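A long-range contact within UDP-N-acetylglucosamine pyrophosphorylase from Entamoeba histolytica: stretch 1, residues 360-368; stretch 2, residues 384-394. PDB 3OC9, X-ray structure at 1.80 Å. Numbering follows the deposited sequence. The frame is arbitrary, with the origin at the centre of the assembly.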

# COMPACT_ATOMS: atom_id res chain seq x y z
N TYR A 360 -15.29 12.13 12.42
CA TYR A 360 -15.16 13.21 11.44
C TYR A 360 -16.14 13.08 10.26
O TYR A 360 -16.79 14.06 9.88
CB TYR A 360 -13.68 13.35 10.98
CG TYR A 360 -13.44 14.26 9.76
CD1 TYR A 360 -13.27 15.64 9.93
CD2 TYR A 360 -13.38 13.74 8.46
CE1 TYR A 360 -13.04 16.48 8.82
CE2 TYR A 360 -13.17 14.57 7.35
CZ TYR A 360 -13.00 15.93 7.54
OH TYR A 360 -12.79 16.77 6.45
N TYR A 361 -16.25 11.87 9.68
CA TYR A 361 -17.15 11.65 8.53
C TYR A 361 -18.64 11.84 8.93
O TYR A 361 -19.43 12.46 8.18
CB TYR A 361 -16.90 10.27 7.89
CG TYR A 361 -15.67 10.18 6.97
CD1 TYR A 361 -15.23 11.29 6.22
CD2 TYR A 361 -14.98 8.96 6.82
CE1 TYR A 361 -14.09 11.19 5.34
CE2 TYR A 361 -13.84 8.85 5.95
CZ TYR A 361 -13.42 9.97 5.22
OH TYR A 361 -12.31 9.88 4.38
N LEU A 362 -19.02 11.34 10.10
CA LEU A 362 -20.38 11.56 10.62
C LEU A 362 -20.74 13.05 10.76
O LEU A 362 -21.84 13.46 10.38
CB LEU A 362 -20.61 10.81 11.94
CG LEU A 362 -20.88 9.31 11.88
CD1 LEU A 362 -20.75 8.64 13.27
CD2 LEU A 362 -22.25 8.96 11.24
N LYS A 363 -19.81 13.85 11.27
CA LYS A 363 -20.00 15.31 11.42
C LYS A 363 -20.05 16.04 10.07
O LYS A 363 -20.80 17.02 9.91
CB LYS A 363 -18.93 15.92 12.33
CG LYS A 363 -19.00 15.44 13.79
CD LYS A 363 -17.83 15.98 14.61
CE LYS A 363 -17.83 15.37 16.01
NZ LYS A 363 -16.63 15.77 16.83
N LYS A 364 -19.26 15.58 9.10
CA LYS A 364 -19.26 16.17 7.77
C LYS A 364 -20.60 15.91 7.05
O LYS A 364 -21.01 16.69 6.17
CB LYS A 364 -18.05 15.65 6.97
CG LYS A 364 -17.71 16.42 5.69
CD LYS A 364 -16.38 15.95 5.08
CE LYS A 364 -16.06 16.70 3.79
NZ LYS A 364 -14.61 16.58 3.46
N ALA A 365 -21.27 14.82 7.43
CA ALA A 365 -22.56 14.45 6.84
C ALA A 365 -23.75 15.15 7.53
O ALA A 365 -24.90 14.98 7.13
CB ALA A 365 -22.74 12.93 6.85
N GLY A 366 -23.46 15.94 8.57
CA GLY A 366 -24.49 16.74 9.27
C GLY A 366 -24.96 16.20 10.62
O GLY A 366 -25.93 16.73 11.19
N ALA A 367 -24.32 15.15 11.12
CA ALA A 367 -24.71 14.55 12.41
C ALA A 367 -24.05 15.26 13.60
O ALA A 367 -23.05 15.96 13.44
CB ALA A 367 -24.39 13.07 12.44
N ILE A 368 -24.64 15.09 14.78
CA ILE A 368 -24.06 15.56 16.05
C ILE A 368 -23.58 14.34 16.83
O ILE A 368 -24.35 13.41 17.04
CB ILE A 368 -25.08 16.39 16.90
CG1 ILE A 368 -25.54 17.65 16.14
CG2 ILE A 368 -24.49 16.79 18.26
CD1 ILE A 368 -26.69 17.39 15.15
N SER A 384 -19.61 2.77 3.42
CA SER A 384 -19.24 4.15 3.08
C SER A 384 -17.74 4.19 2.70
O SER A 384 -16.93 3.52 3.33
CB SER A 384 -19.55 5.12 4.25
OG SER A 384 -19.58 6.50 3.86
N PHE A 385 -17.41 4.95 1.65
CA PHE A 385 -16.02 5.16 1.20
C PHE A 385 -15.41 6.38 1.93
O PHE A 385 -14.38 6.25 2.62
CB PHE A 385 -15.99 5.30 -0.34
CG PHE A 385 -14.63 5.70 -0.92
CD1 PHE A 385 -13.53 4.85 -0.81
CD2 PHE A 385 -14.47 6.92 -1.57
CE1 PHE A 385 -12.27 5.22 -1.36
CE2 PHE A 385 -13.22 7.29 -2.13
CZ PHE A 385 -12.12 6.44 -2.00
N GLU A 386 -16.01 7.55 1.73
CA GLU A 386 -15.71 8.76 2.52
C GLU A 386 -16.97 8.97 3.40
O GLU A 386 -17.32 8.05 4.15
CB GLU A 386 -15.34 9.96 1.62
CG GLU A 386 -14.01 9.69 0.81
CD GLU A 386 -13.79 10.53 -0.45
OE1 GLU A 386 -14.77 11.06 -1.04
OE2 GLU A 386 -12.61 10.65 -0.87
N GLU A 387 -17.65 10.12 3.29
CA GLU A 387 -18.90 10.34 4.08
C GLU A 387 -20.23 10.09 3.32
O GLU A 387 -21.34 10.25 3.88
CB GLU A 387 -18.88 11.75 4.74
CG GLU A 387 -19.33 12.93 3.87
CD GLU A 387 -18.27 13.44 2.88
OE1 GLU A 387 -17.29 12.73 2.56
OE2 GLU A 387 -18.44 14.59 2.41
N GLU A 388 -20.12 9.69 2.06
CA GLU A 388 -21.29 9.65 1.15
C GLU A 388 -22.37 8.61 1.49
O GLU A 388 -23.53 8.75 1.04
CB GLU A 388 -20.84 9.55 -0.33
CG GLU A 388 -20.57 8.13 -0.87
CD GLU A 388 -19.40 7.42 -0.17
OE1 GLU A 388 -18.38 8.09 0.12
OE2 GLU A 388 -19.52 6.20 0.09
N GLY A 389 -22.03 7.60 2.29
CA GLY A 389 -23.01 6.58 2.69
C GLY A 389 -23.77 6.90 3.97
O GLY A 389 -24.56 6.07 4.46
N LEU A 390 -23.56 8.10 4.50
CA LEU A 390 -24.02 8.45 5.84
C LEU A 390 -25.09 9.56 5.82
O LEU A 390 -25.39 10.15 6.87
CB LEU A 390 -22.84 8.86 6.73
CG LEU A 390 -21.61 7.92 6.75
CD1 LEU A 390 -20.47 8.60 7.50
CD2 LEU A 390 -21.94 6.55 7.36
N LYS A 391 -25.69 9.82 4.66
CA LYS A 391 -26.64 10.94 4.50
C LYS A 391 -27.91 10.82 5.36
O LYS A 391 -28.51 11.85 5.72
CB LYS A 391 -27.01 11.15 3.02
CG LYS A 391 -25.84 11.68 2.20
CD LYS A 391 -26.22 11.97 0.76
CE LYS A 391 -25.09 12.75 0.10
NZ LYS A 391 -25.41 13.15 -1.30
N GLU A 392 -28.29 9.59 5.69
CA GLU A 392 -29.48 9.34 6.51
C GLU A 392 -29.33 9.87 7.93
O GLU A 392 -30.32 9.96 8.67
CB GLU A 392 -29.84 7.84 6.50
CG GLU A 392 -29.00 6.99 7.46
CD GLU A 392 -29.10 5.51 7.20
OE1 GLU A 392 -29.65 4.79 8.06
OE2 GLU A 392 -28.63 5.06 6.13
N PHE A 393 -28.11 10.25 8.32
CA PHE A 393 -27.87 10.75 9.68
C PHE A 393 -27.78 12.28 9.79
O PHE A 393 -27.44 12.81 10.85
CB PHE A 393 -26.63 10.08 10.31
CG PHE A 393 -26.66 8.58 10.28
CD1 PHE A 393 -27.44 7.86 11.18
CD2 PHE A 393 -25.88 7.87 9.37
CE1 PHE A 393 -27.46 6.46 11.17
CE2 PHE A 393 -25.89 6.47 9.34
CZ PHE A 393 -26.68 5.77 10.24
N LYS A 394 -28.09 13.00 8.70
CA LYS A 394 -28.11 14.47 8.74
C LYS A 394 -29.14 14.97 9.77
O LYS A 394 -30.30 14.53 9.75
CB LYS A 394 -28.40 15.07 7.36
CG LYS A 394 -28.35 16.60 7.31
CD LYS A 394 -28.52 17.14 5.88
CE LYS A 394 -29.96 17.52 5.57
NZ LYS A 394 -30.32 18.88 6.07
O HOH W 1 -11.78 7.32 3.34
O HOH W 2 -14.51 13.70 2.37
O HOH W 3 -20.96 16.00 2.75

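The centre of this contact is apolar, and Leu 390 holds it together. Its CA-to-CB bond points toward the helical stretch, and its side chain meets three residues there: CD1 lies 4.0 Å from Tyr 361 CB and 4.2 Å from Leu 362 CD2, while Leu 390 CB lies 4.1 Å from Ala 365 CB. A branched aliphatic side chain suits this buried position because it can fill the space between several neighbours without leaving a polar group unpaired. Leu 362 starts out sideways, but its end comes nearer, so that CD2 also reaches Phe 393 CD2 at 4.2 Å.

Where the helix gives out, the side chains are small and the backbones come close. Ala 365 points toward the other stretch, and its CB sits 3.8 Å from Leu 390 O; a methyl group covers the chain here while allowing so near an approach. Ala 367 CB likewise packs 3.4 Å from Phe 393 O. Between them, Gly 366 ends the helix in a Schellman motif, with phi at 103° and the bonds Gly 366 N to Lys 363 O (3.2 Å) and Ala 367 N to Leu 362 O (3.1 Å) running back into the last turn. A CB would be jammed against the preceding carbonyl oxygen, which by itself calls for glycine, and would also clash with Lys 394 CG at 2.9 Å. The CA atoms of Gly 366 and Lys 394 are accordingly just 4.3 Å apart.

Farther out, Tyr 361 lays one face of its ring against the backbone, with Glu 387 N and Glu 386 O over it; its CD2 is 3.7 Å from Glu 386 O. An aromatic ring can cover peptide groups broadly and still carry a hydroxyl to the polar margin, where Tyr 361 OH is 2.8 Å from the oxygen of water 1. That water donates to Phe 385 O, its oxygen 2.9 Å away.

No direct hydrogen bond crosses the interface, so water does this work at the edge as well. Lys 364 NZ and Glu 387 OE2, 4.4 Å apart, have opposite charges but stand beyond salt-bridge range. Water 2 bridges the same two side chains, its oxygen accepting from Lys 364 NZ at 3.1 Å and donating to Glu 387 OE1 at 3.0 Å. Water 3 donates to Glu 387 OE2 at 2.9 Å from its oxygen, and weakly to Lys 364 O at 3.5 Å. The two charged residues suit this edge differently. Glu 387 points toward the helix and packs its CB 4.0 Å from Tyr 361 CD1, while its carboxylate takes hydrogen bonds from both waters; Lys 364 is exposed, and its long side chain brings NZ to water 2.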